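Local coordinates for cephalosporin acylase (Bacillus halodurans, PDB 2NLZ), which probably hydrolyses amide bonds of cephalosporin-like or gamma-glutamyl substrates, as a member of the gamma-glutamyltranspeptidase family of N-terminal nucleophile (Ntn) hydrolases, at residues 80-85 with 263-268; 273-278 with 443-448; 424-427 with 432-435; 434-439 with 450-455; 460-465 with 514-519. The protein carries 1 engineered substitution. All coordinates share one frame; numbering follows the deposited sequence.

Contact 1: 80-85 with 263-268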
# COMPACT_ATOMS: atom_id res chain seq x y z
N GLY D 80 29.56 -17.53 -29.51
CA GLY D 80 29.53 -16.10 -29.87
C GLY D 80 28.57 -15.65 -30.96
O GLY D 80 28.77 -14.59 -31.56
N LYS D 81 27.52 -16.42 -31.20
CA LYS D 81 26.58 -16.17 -32.30
C LYS D 81 25.13 -16.46 -31.87
O LYS D 81 24.85 -17.47 -31.21
CB LYS D 81 26.95 -17.02 -33.51
CG LYS D 81 26.30 -16.63 -34.84
CD LYS D 81 26.93 -15.37 -35.45
CE LYS D 81 26.98 -15.45 -36.98
NZ LYS D 81 25.70 -15.89 -37.60
N LEU D 82 24.22 -15.58 -32.25
CA LEU D 82 22.82 -15.79 -31.95
C LEU D 82 22.15 -16.55 -33.08
O LEU D 82 22.24 -16.14 -34.24
CB LEU D 82 22.10 -14.47 -31.69
CG LEU D 82 20.66 -14.67 -31.20
CD1 LEU D 82 20.60 -15.06 -29.73
CD2 LEU D 82 19.83 -13.45 -31.47
N HIS D 83 21.48 -17.65 -32.74
CA HIS D 83 20.76 -18.46 -33.73
C HIS D 83 19.25 -18.49 -33.47
O HIS D 83 18.81 -18.48 -32.33
CB HIS D 83 21.29 -19.90 -33.73
CG HIS D 83 22.77 -19.99 -33.92
ND1 HIS D 83 23.37 -19.94 -35.16
CD2 HIS D 83 23.78 -20.14 -33.02
CE1 HIS D 83 24.68 -20.04 -35.02
NE2 HIS D 83 24.95 -20.17 -33.73
N GLY D 84 18.45 -18.54 -34.54
CA GLY D 84 17.00 -18.58 -34.38
C GLY D 84 16.36 -19.83 -34.94
O GLY D 84 16.55 -20.16 -36.11
N LEU D 85 15.59 -20.54 -34.12
CA LEU D 85 14.94 -21.77 -34.58
C LEU D 85 13.44 -21.60 -34.72
O LEU D 85 12.75 -21.28 -33.75
CB LEU D 85 15.25 -22.96 -33.65
CG LEU D 85 14.81 -24.34 -34.14
CD1 LEU D 85 15.41 -24.65 -35.50
CD2 LEU D 85 15.16 -25.44 -33.14
N ARG D 263 20.80 -4.20 -28.33
CA ARG D 263 20.03 -4.75 -29.43
C ARG D 263 19.00 -5.75 -28.92
O ARG D 263 19.33 -6.71 -28.21
CB ARG D 263 20.92 -5.36 -30.51
CG ARG D 263 21.81 -4.34 -31.21
CD ARG D 263 22.19 -4.79 -32.62
NE ARG D 263 21.11 -4.59 -33.58
CZ ARG D 263 20.94 -3.50 -34.32
NH1 ARG D 263 21.79 -2.48 -34.20
NH2 ARG D 263 19.94 -3.41 -35.17
N VAL D 264 17.74 -5.51 -29.29
CA VAL D 264 16.62 -6.37 -28.90
C VAL D 264 16.31 -7.36 -30.03
O VAL D 264 15.97 -6.95 -31.14
CB VAL D 264 15.37 -5.53 -28.58
CG1 VAL D 264 14.28 -6.40 -28.03
CG2 VAL D 264 15.71 -4.44 -27.60
N TRP D 265 16.44 -8.65 -29.73
CA TRP D 265 16.28 -9.67 -30.76
C TRP D 265 14.95 -10.42 -30.66
O TRP D 265 14.47 -10.72 -29.57
CB TRP D 265 17.42 -10.67 -30.69
CG TRP D 265 18.74 -10.06 -30.93
CD1 TRP D 265 19.58 -9.52 -30.00
CD2 TRP D 265 19.41 -9.93 -32.20
NE1 TRP D 265 20.72 -9.06 -30.61
CE2 TRP D 265 20.64 -9.29 -31.96
CE3 TRP D 265 19.07 -10.28 -33.51
CZ2 TRP D 265 21.56 -9.00 -32.98
CZ3 TRP D 265 19.98 -9.98 -34.53
CH2 TRP D 265 21.21 -9.35 -34.25
N GLU D 266 14.36 -10.69 -31.82
CA GLU D 266 13.19 -11.53 -31.93
C GLU D 266 13.38 -12.49 -33.11
O GLU D 266 14.20 -12.25 -34.00
CB GLU D 266 11.94 -10.67 -32.16
CG GLU D 266 11.61 -9.64 -31.09
CD GLU D 266 10.95 -10.22 -29.85
OE1 GLU D 266 10.42 -11.36 -29.91
OE2 GLU D 266 10.95 -9.52 -28.81
N ILE D 267 12.62 -13.59 -33.11
CA ILE D 267 12.44 -14.41 -34.30
C ILE D 267 11.71 -13.59 -35.36
O ILE D 267 10.75 -12.88 -35.03
CB ILE D 267 11.60 -15.67 -33.96
CG1 ILE D 267 12.33 -16.56 -32.94
CG2 ILE D 267 11.19 -16.44 -35.23
CD1 ILE D 267 13.73 -17.02 -33.35
N PRO D 268 12.16 -13.65 -36.63
CA PRO D 268 11.50 -13.00 -37.77
C PRO D 268 10.12 -13.57 -38.07
O PRO D 268 9.80 -14.66 -37.60
CB PRO D 268 12.45 -13.30 -38.93
CG PRO D 268 13.15 -14.51 -38.53
CD PRO D 268 13.38 -14.35 -37.06

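Contact 2: 273-278 with 443-448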
# COMPACT_ATOMS: atom_id res chain seq x y z
N GLY D 273 7.13 -11.30 -33.07
CA GLY D 273 8.12 -10.51 -32.33
C GLY D 273 8.39 -9.15 -32.95
O GLY D 273 8.74 -8.19 -32.26
N LEU D 274 8.21 -9.09 -34.26
CA LEU D 274 8.24 -7.86 -35.04
C LEU D 274 7.55 -6.68 -34.32
O LEU D 274 8.07 -5.57 -34.32
CB LEU D 274 7.52 -8.13 -36.37
CG LEU D 274 7.75 -7.24 -37.58
CD1 LEU D 274 7.02 -5.91 -37.44
CD2 LEU D 274 9.22 -7.04 -37.75
N VAL D 275 6.39 -6.96 -33.72
CA VAL D 275 5.57 -5.94 -33.06
C VAL D 275 6.32 -5.26 -31.94
O VAL D 275 6.36 -4.03 -31.88
CB VAL D 275 4.25 -6.54 -32.52
CG1 VAL D 275 3.46 -5.49 -31.75
CG2 VAL D 275 3.41 -7.08 -33.67
N ALA D 276 6.94 -6.05 -31.07
CA ALA D 276 7.77 -5.51 -30.00
C ALA D 276 8.83 -4.58 -30.56
O ALA D 276 8.96 -3.45 -30.12
CB ALA D 276 8.44 -6.65 -29.23
N LEU D 277 9.55 -5.08 -31.57
CA LEU D 277 10.61 -4.35 -32.26
C LEU D 277 10.18 -3.00 -32.86
O LEU D 277 10.81 -1.96 -32.61
CB LEU D 277 11.21 -5.25 -33.35
CG LEU D 277 12.54 -5.95 -33.04
CD1 LEU D 277 12.71 -6.24 -31.59
CD2 LEU D 277 12.65 -7.23 -33.83
N GLU D 278 9.09 -3.02 -33.62
CA GLU D 278 8.53 -1.80 -34.20
C GLU D 278 8.07 -0.82 -33.11
O GLU D 278 8.37 0.38 -33.19
CB GLU D 278 7.38 -2.14 -35.15
CG GLU D 278 6.80 -0.94 -35.86
CD GLU D 278 5.56 -1.28 -36.67
OE1 GLU D 278 5.40 -2.45 -37.07
OE2 GLU D 278 4.75 -0.37 -36.89
N MET D 443 -0.62 -10.64 -25.36
CA MET D 443 0.13 -9.87 -24.37
C MET D 443 1.63 -9.84 -24.72
O MET D 443 2.34 -8.89 -24.37
CB MET D 443 -0.09 -10.47 -22.96
CG MET D 443 0.96 -10.09 -21.90
SD MET D 443 0.66 -8.47 -21.18
CE MET D 443 2.18 -8.18 -20.27
N GLN D 444 2.08 -10.87 -25.43
CA GLN D 444 3.51 -11.15 -25.57
C GLN D 444 4.39 -9.98 -25.99
O GLN D 444 5.32 -9.62 -25.25
CB GLN D 444 3.76 -12.43 -26.40
CG GLN D 444 3.30 -13.69 -25.65
CD GLN D 444 4.02 -14.95 -26.07
OE1 GLN D 444 3.40 -16.00 -26.24
NE2 GLN D 444 5.33 -14.87 -26.22
N PRO D 445 4.09 -9.34 -27.14
CA PRO D 445 4.94 -8.22 -27.53
C PRO D 445 4.88 -7.06 -26.52
O PRO D 445 5.90 -6.40 -26.28
CB PRO D 445 4.35 -7.79 -28.87
CG PRO D 445 3.58 -8.97 -29.35
CD PRO D 445 3.03 -9.59 -28.13
N GLN D 446 3.70 -6.84 -25.93
CA GLN D 446 3.50 -5.80 -24.94
C GLN D 446 4.34 -6.06 -23.70
O GLN D 446 4.95 -5.13 -23.14
CB GLN D 446 2.02 -5.68 -24.58
CG GLN D 446 1.12 -5.71 -25.82
CD GLN D 446 -0.32 -5.31 -25.54
OE1 GLN D 446 -0.59 -4.27 -24.92
NE2 GLN D 446 -1.26 -6.14 -26.01
N GLY D 447 4.42 -7.33 -23.30
CA GLY D 447 5.29 -7.76 -22.21
C GLY D 447 6.77 -7.65 -22.54
O GLY D 447 7.59 -7.34 -21.67
N HIS D 448 7.11 -7.90 -23.79
CA HIS D 448 8.47 -7.70 -24.29
C HIS D 448 8.83 -6.21 -24.24
O HIS D 448 9.95 -5.85 -23.85
CB HIS D 448 8.60 -8.22 -25.72
CG HIS D 448 8.81 -9.70 -25.81
ND1 HIS D 448 9.61 -10.28 -26.77
CD2 HIS D 448 8.34 -10.72 -25.05
CE1 HIS D 448 9.62 -11.59 -26.60
NE2 HIS D 448 8.85 -11.89 -25.57

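Contact 3: 424-427 with 432-435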
# COMPACT_ATOMS: atom_id res chain seq x y z
N GLY D 424 12.59 -13.94 -26.73
CA GLY D 424 13.38 -12.74 -26.93
C GLY D 424 14.81 -12.93 -26.48
O GLY D 424 15.09 -13.76 -25.63
N PHE D 425 15.71 -12.14 -27.07
CA PHE D 425 17.08 -12.09 -26.60
C PHE D 425 17.63 -10.68 -26.58
O PHE D 425 17.35 -9.89 -27.49
CB PHE D 425 17.99 -12.98 -27.46
CG PHE D 425 19.17 -13.54 -26.71
CD1 PHE D 425 19.11 -14.81 -26.16
CD2 PHE D 425 20.34 -12.80 -26.56
CE1 PHE D 425 20.19 -15.34 -25.47
CE2 PHE D 425 21.43 -13.32 -25.87
CZ PHE D 425 21.35 -14.59 -25.33
N LEU D 426 18.41 -10.37 -25.56
CA LEU D 426 19.03 -9.06 -25.42
C LEU D 426 20.56 -9.13 -25.51
O LEU D 426 21.19 -10.05 -24.97
CB LEU D 426 18.59 -8.38 -24.12
CG LEU D 426 18.91 -6.88 -23.95
CD1 LEU D 426 18.42 -6.04 -25.12
CD2 LEU D 426 18.34 -6.35 -22.64
N THR D 427 21.12 -8.13 -26.18
CA THR D 427 22.52 -8.10 -26.59
C THR D 427 23.06 -6.66 -26.50
O THR D 427 22.31 -5.71 -26.72
CB THR D 427 22.63 -8.68 -28.02
OG1 THR D 427 22.86 -10.09 -27.93
CG2 THR D 427 23.71 -8.03 -28.87
N PRO D 432 26.52 -11.15 -25.41
CA PRO D 432 25.19 -11.59 -25.02
C PRO D 432 24.88 -11.09 -23.61
O PRO D 432 25.71 -11.22 -22.70
CB PRO D 432 25.33 -13.10 -25.01
CG PRO D 432 26.73 -13.34 -24.57
CD PRO D 432 27.53 -12.20 -25.19
N ILE D 433 23.70 -10.52 -23.44
CA ILE D 433 23.28 -10.25 -22.07
C ILE D 433 22.20 -11.24 -21.60
O ILE D 433 22.16 -11.60 -20.43
CB ILE D 433 23.03 -8.75 -21.73
CG1 ILE D 433 21.61 -8.32 -22.04
CG2 ILE D 433 24.06 -7.81 -22.43
CD1 ILE D 433 21.28 -7.06 -21.32
N GLY D 434 21.36 -11.73 -22.51
CA GLY D 434 20.51 -12.87 -22.14
C GLY D 434 19.14 -13.11 -22.76
O GLY D 434 18.65 -12.32 -23.58
N PRO D 435 18.52 -14.23 -22.36
CA PRO D 435 17.18 -14.58 -22.81
C PRO D 435 16.09 -13.98 -21.92
O PRO D 435 16.28 -13.85 -20.70
CB PRO D 435 17.18 -16.10 -22.73
CG PRO D 435 18.13 -16.41 -21.60
CD PRO D 435 19.10 -15.26 -21.48

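Contact 4: 434-439 with 450-455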
# COMPACT_ATOMS: atom_id res chain seq x y z
N GLY D 434 21.36 -11.73 -22.51
CA GLY D 434 20.51 -12.87 -22.14
C GLY D 434 19.14 -13.11 -22.76
O GLY D 434 18.65 -12.32 -23.58
N PRO D 435 18.52 -14.23 -22.36
CA PRO D 435 17.18 -14.58 -22.81
C PRO D 435 16.09 -13.98 -21.92
O PRO D 435 16.28 -13.85 -20.70
CB PRO D 435 17.18 -16.10 -22.73
CG PRO D 435 18.13 -16.41 -21.60
CD PRO D 435 19.10 -15.26 -21.48
N PHE D 436 14.98 -13.61 -22.54
CA PHE D 436 13.82 -13.13 -21.83
C PHE D 436 12.58 -13.51 -22.62
O PHE D 436 12.67 -13.80 -23.82
CB PHE D 436 13.88 -11.61 -21.63
CG PHE D 436 13.69 -10.82 -22.90
CD1 PHE D 436 14.77 -10.49 -23.68
CD2 PHE D 436 12.43 -10.39 -23.30
CE1 PHE D 436 14.61 -9.78 -24.83
CE2 PHE D 436 12.26 -9.67 -24.45
CZ PHE D 436 13.36 -9.36 -25.22
N GLY D 437 11.43 -13.53 -21.95
CA GLY D 437 10.15 -13.74 -22.61
C GLY D 437 9.02 -13.46 -21.64
O GLY D 437 9.17 -13.66 -20.43
N VAL D 438 7.91 -12.96 -22.17
CA VAL D 438 6.68 -12.87 -21.38
C VAL D 438 5.50 -13.53 -22.10
O VAL D 438 4.82 -12.90 -22.90
CB VAL D 438 6.32 -11.44 -20.96
CG1 VAL D 438 5.14 -11.47 -19.99
CG2 VAL D 438 7.50 -10.78 -20.30
N MET D 439 5.33 -14.82 -21.81
CA MET D 439 4.11 -15.62 -21.98
C MET D 439 2.79 -14.83 -22.05
O MET D 439 2.61 -13.86 -21.33
CB MET D 439 4.06 -16.57 -20.77
CG MET D 439 3.31 -17.86 -20.91
SD MET D 439 1.53 -17.72 -20.73
CE MET D 439 1.32 -16.73 -19.28
N GLN D 450 7.57 -3.97 -22.26
CA GLN D 450 7.65 -3.55 -20.87
C GLN D 450 8.95 -4.00 -20.20
O GLN D 450 9.64 -3.15 -19.64
CB GLN D 450 6.40 -3.92 -20.07
CG GLN D 450 5.20 -3.05 -20.46
CD GLN D 450 3.86 -3.62 -20.00
OE1 GLN D 450 3.50 -3.52 -18.83
NE2 GLN D 450 3.11 -4.20 -20.93
N VAL D 451 9.32 -5.28 -20.31
CA VAL D 451 10.57 -5.73 -19.68
C VAL D 451 11.79 -5.05 -20.30
O VAL D 451 12.76 -4.76 -19.59
CB VAL D 451 10.79 -7.29 -19.64
CG1 VAL D 451 9.61 -8.00 -19.02
CG2 VAL D 451 11.09 -7.84 -21.01
N MET D 452 11.74 -4.77 -21.60
CA MET D 452 12.86 -4.10 -22.27
C MET D 452 13.05 -2.68 -21.77
O MET D 452 14.18 -2.25 -21.50
CB MET D 452 12.75 -4.15 -23.81
CG MET D 452 13.18 -5.49 -24.45
SD MET D 452 14.84 -6.03 -23.97
CE MET D 452 14.56 -7.05 -22.53
N MET D 453 11.95 -1.96 -21.62
CA MET D 453 12.02 -0.60 -21.09
C MET D 453 12.34 -0.58 -19.59
O MET D 453 13.08 0.27 -19.12
CB MET D 453 10.75 0.15 -21.39
CG MET D 453 10.61 0.45 -22.84
SD MET D 453 9.55 1.86 -23.05
CE MET D 453 8.25 1.08 -23.94
N ASN D 454 11.79 -1.55 -18.86
CA ASN D 454 12.13 -1.73 -17.44
C ASN D 454 13.61 -2.00 -17.25
O ASN D 454 14.20 -1.59 -16.26
CB ASN D 454 11.31 -2.86 -16.82
CG ASN D 454 9.82 -2.53 -16.72
OD1 ASN D 454 9.40 -1.39 -16.94
ND2 ASN D 454 9.01 -3.54 -16.40
N THR D 455 14.21 -2.69 -18.21
CA THR D 455 15.62 -3.04 -18.11
C THR D 455 16.55 -1.95 -18.62
O THR D 455 17.43 -1.48 -17.89
CB THR D 455 15.90 -4.38 -18.81
OG1 THR D 455 15.07 -5.38 -18.21
CG2 THR D 455 17.34 -4.79 -18.63

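Contact 5: 460-465 with 514-519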
# COMPACT_ATOMS: atom_id res chain seq x y z
N LEU D 460 15.90 -1.59 -13.89
CA LEU D 460 15.37 -2.57 -12.95
C LEU D 460 16.15 -3.86 -13.06
O LEU D 460 16.55 -4.25 -14.15
CB LEU D 460 13.89 -2.83 -13.22
CG LEU D 460 12.83 -2.06 -12.45
CD1 LEU D 460 13.39 -0.81 -11.75
CD2 LEU D 460 11.67 -1.71 -13.37
N ASN D 461 16.36 -4.52 -11.93
CA ASN D 461 16.91 -5.87 -11.95
C ASN D 461 15.89 -6.89 -12.53
O ASN D 461 14.69 -6.60 -12.54
CB ASN D 461 17.43 -6.27 -10.57
CG ASN D 461 16.33 -6.58 -9.59
OD1 ASN D 461 15.39 -7.31 -9.91
ND2 ASN D 461 16.47 -6.07 -8.37
N PRO D 462 16.37 -8.06 -13.02
CA PRO D 462 15.51 -9.06 -13.68
C PRO D 462 14.21 -9.36 -12.91
O PRO D 462 13.14 -9.39 -13.53
CB PRO D 462 16.40 -10.31 -13.74
CG PRO D 462 17.61 -9.99 -12.90
CD PRO D 462 17.77 -8.52 -13.00
N GLN D 463 14.31 -9.54 -11.59
CA GLN D 463 13.15 -9.80 -10.74
C GLN D 463 12.20 -8.60 -10.59
O GLN D 463 10.98 -8.74 -10.78
CB GLN D 463 13.59 -10.27 -9.36
CG GLN D 463 12.44 -10.82 -8.55
CD GLN D 463 11.72 -11.94 -9.28
OE1 GLN D 463 12.31 -12.97 -9.59
NE2 GLN D 463 10.45 -11.73 -9.56
N ALA D 464 12.75 -7.44 -10.24
CA ALA D 464 12.00 -6.19 -10.22
C ALA D 464 11.30 -5.93 -11.56
O ALA D 464 10.15 -5.49 -11.59
CB ALA D 464 12.91 -5.05 -9.86
N ALA D 465 11.98 -6.22 -12.68
CA ALA D 465 11.39 -5.97 -14.00
C ALA D 465 10.14 -6.80 -14.19
O ALA D 465 9.18 -6.36 -14.80
CB ALA D 465 12.39 -6.26 -15.11
N ILE D 514 13.63 -14.11 -16.87
CA ILE D 514 14.77 -13.36 -17.33
C ILE D 514 16.02 -13.97 -16.71
O ILE D 514 16.05 -14.29 -15.53
CB ILE D 514 14.65 -11.85 -16.93
CG1 ILE D 514 13.58 -11.14 -17.76
CG2 ILE D 514 15.98 -11.13 -17.09
CD1 ILE D 514 13.18 -9.76 -17.23
N ILE D 515 17.04 -14.16 -17.55
CA ILE D 515 18.41 -14.38 -17.08
C ILE D 515 19.32 -13.36 -17.77
O ILE D 515 19.38 -13.33 -19.00
CB ILE D 515 18.92 -15.82 -17.39
CG1 ILE D 515 18.06 -16.87 -16.70
CG2 ILE D 515 20.32 -15.99 -16.88
CD1 ILE D 515 18.43 -18.29 -17.06
N TRP D 516 19.99 -12.51 -16.99
CA TRP D 516 21.01 -11.61 -17.54
C TRP D 516 22.42 -12.05 -17.17
O TRP D 516 22.71 -12.38 -16.02
CB TRP D 516 20.82 -10.14 -17.13
CG TRP D 516 19.52 -9.43 -17.50
CD1 TRP D 516 18.88 -8.50 -16.74
CD2 TRP D 516 18.74 -9.57 -18.71
NE1 TRP D 516 17.74 -8.07 -17.37
CE2 TRP D 516 17.63 -8.70 -18.58
CE3 TRP D 516 18.87 -10.34 -19.87
CZ2 TRP D 516 16.64 -8.59 -19.58
CZ3 TRP D 516 17.87 -10.23 -20.87
CH2 TRP D 516 16.78 -9.36 -20.71
N ARG D 517 23.31 -12.03 -18.16
CA ARG D 517 24.71 -12.29 -17.94
C ARG D 517 25.52 -11.00 -18.04
O ARG D 517 25.46 -10.30 -19.05
CB ARG D 517 25.26 -13.28 -18.96
CG ARG D 517 26.77 -13.24 -19.02
CD ARG D 517 27.35 -13.76 -20.33
NE ARG D 517 27.90 -15.06 -20.06
CZ ARG D 517 29.18 -15.38 -19.90
NH1 ARG D 517 29.46 -16.64 -19.61
NH2 ARG D 517 30.16 -14.49 -20.06
N ASP D 518 26.26 -10.70 -16.97
CA ASP D 518 27.23 -9.61 -16.97
C ASP D 518 28.39 -9.97 -17.91
O ASP D 518 29.05 -10.98 -17.70
CB ASP D 518 27.74 -9.38 -15.55
CG ASP D 518 28.50 -8.08 -15.40
OD1 ASP D 518 28.02 -7.21 -14.65
OD2 ASP D 518 29.58 -7.93 -16.03
N PRO D 519 28.63 -9.14 -18.95
CA PRO D 519 29.65 -9.48 -19.95
C PRO D 519 31.09 -9.46 -19.42
O PRO D 519 31.93 -10.21 -19.92
CB PRO D 519 29.45 -8.41 -21.03
CG PRO D 519 28.82 -7.26 -20.33
CD PRO D 519 27.98 -7.84 -19.23
O HOH W 1 15.53 -6.35 -15.81

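Contact 1: 80-85 with 263-268
The indole of W265 carries the methyl CD2 of L82 on one face. L82 CD2 stands 3.4 Å above the plane of the W265 ring, offset toward the rim, and lies 3.9 Å from the centroid of the five-membered ring, 28° off the normal, a CH-pi contact. The methyl lies nearest the CG-CD2 bond of the indole, with W265 CG 3.6 Å from L82 CD2. The leucine reaches this place because its CG is anti to the backbone N (chi1 -173°), and the two side chains run antiparallel alongside each other. Strands 81-87 and 262-266 do not pair directly: strand 250-259 runs between them, in a fold whose family belongs to the Ntn hydrolases, so the contact is made by side chains reaching past it, without paired backbones. W265 also packs against F425 and T427, and L82 against W77 and F425, whereas V264 and E266 touch helix 274-283. Two residues on from W265, I267 closes in on the bare backbone of G84. Its CD1 comes to 3.8 Å from G84 CA and also approaches L85 N, while the I267 side chain also packs on F73 and L75 of strand 71-78.

Contact 2: 273-278 with 443-448
P445, in the first turn of helix 444-457, turns its ring toward the opening turn of helix 274-283. Its CB does most of the touching: it lies 3.8 Å from V275 CG1 and equally 3.8 Å from the backbone atom A276 N, while P445 CG faces V275 CB. The valine methyl meets the ring obliquely, brought there by a chi1 of 175° that sets CG1 anti to the backbone N. A276 CB is farther from the ring, 4.3 Å from P445 CB, and lies near P445 O. Next in the chain, Q446 turns away and hydrogen-bonds through OE1 to W473 N. One turn on from P445, H448 presents its CB to A276 CB at 3.8 Å, so that the alanine methyl sits against both residues. The imidazole itself leads elsewhere: H448 ND1 is hydrogen-bonded to E266 OE2, and the ring meets F436 edge to face. With an alanine and a proline at the crossing, the axes of segments 274-278 and 444-448 approach to 8.3 Å, at 39°. Two helices of the layer over the strands meet here; M304 and F308 of helix 294-314 pack on V275 and Q446, and strand 262-266 lies beside A276 and L277.

Contact 3: 424-427 with 432-435
L426 and G434 hold the two strands of this hairpin together through their backbones, and a classic beta bulge interrupts the antiparallel pairing. L426 N donates to G434 O at 2.8 Å in a nearly straight bond (173° at the hydrogen). In return L426 O accepts twice, from I433 N and from G434 N, each at 3.0 Å; both donors come from the same face of the carbonyl plane, the I433 bond being the more bent at 147°. I433 and G434 thus both face L426, which shifts the register by one residue and lets T427 pair with P432. The backbone angles of G434 call for glycine, since a CB would run into the preceding carbonyl O and P435 CD. On the other face of the sheet, the ring of F425 lies over the G434-P435 peptide, with G434 O 3.3 Å above the ring plane over its centre and G434 CA making a CH-pi contact with the same ring. P432 CB sits at the ring edge, in its plane. A serine in place of F425 would probably leave the G434-P435 peptide without its aromatic cover and open a gap beside M370, L75 and W77, which also pack on the ring. On the opposite face of the hairpin from F425, L426 lies alongside I433, which also packs against F5 of the second subunit. The chi1 of I433, 88°, places CG1 between the backbone N and carbonyl carbon, sending CD1 to L426 CD2.

Contact 4: 434-439 with 450-455
F436 offers one ring face to the end of M452, whose methyl CE sits 3.5 Å above the plane, over the centre. The approach is almost perpendicular, CE lying only 11° off the ring normal in a CH-pi contact. The sulfur stands off to the side, M452 SD being 4.3 Å from the F436 centroid and oblique to the ring, a Met-aromatic contact. M452 is bent at both chi2 and chi3, and this fold in the chain carries CE back over the phenyl group. F436 meets it from the strand with a chi1 of 70°, its CG wedged between the backbone N and the carbonyl carbon. V451 adds both methyls: CG2 approaches F436 CD2 at 3.7 Å, neither face-on nor edge-on, while CG1 meets V438 CG2 at the same distance, 3.7 Å, the two valines overlapping head to tail. Behind this surface V451 O accepts from both T455 OG1 and T455 N. F436 and V438, alternate residues of strand 431-438, point together at the 450-455 turns of helix 444-457, and G437 between them would point a CB away. The axes of segments 434-438 and 450-455 stand 9.7 Å apart, a beta strand covered by a helix as in the layered Ntn-hydrolase fold. I514 and W516 also pack on F436. Methyl, thioether and ring contacts alone join strand to helix, so the two are held by shape and burial and not by directional bonds.

Contact 5: 460-465 with 514-519
P462 opens helix 462-467 beside strand 512-517, its CA 5.7 Å from the CA of I514. N461 is the N-cap of this helix: its OD1 accepts from A464 N at 2.7 Å, and the first main-chain helical bond runs from A465 N to N461 O. From the strand, I514 and W516 both point toward the helix, while I515 between them points away; it packs on A362 and A364. P462 touches both: its CB meets I514 CG2 at 3.5 Å, and its CD approaches W516 CD1 obliquely at 3.9 Å. The isoleucine forks round the helix start, since its chi1 of -72° puts CG2 anti to the backbone N and against P462 while CD1 reaches A465 CB. The same CG2 stands 3.3 Å above the W516 ring, over its centre, so the one methyl touches both the proline and the indole. A valine in place of I514 would probably lose the reach to A465 CB and leave a gap beside the helix. Y12, S9, S14 and P11 of the second subunit pack on L460, N461, Q463 and A464. The side chains meet through carbon alone, and the polar link is a water: lying in the plane of the indole at its edge, it accepts from W516 NE1 and donates to L460 O at 2.9 Å, satisfying the buried ring N-H and tying the loop to the strand.

Contacts 1, 3 and 5 are joined through the neighbouring strands 262-266, 424-428, 431-438 and 512-517: a probable hydrogen bond of 2.7 Å from W265 N to F425 O links contact 1 to contact 3, and one of 2.6 Å between R517 N and I433 O links contact 3 to contact 5. Contact 4 shares G434 and P435 with contact 3 and places helix 444-457 against these strands; contact 2 uses an earlier turn of that helix, its centre 10 Å from that of contact 4. E266 OE2 and H448 ND1, 2.6 Å apart and probably hydrogen-bonded, bring contacts 1 and 2 together. Contacts 1 and 5 are about 18 Å apart between centres. The five contacts together join strands and an adjoining helical layer, consistent with the layered Ntn-hydrolase fold.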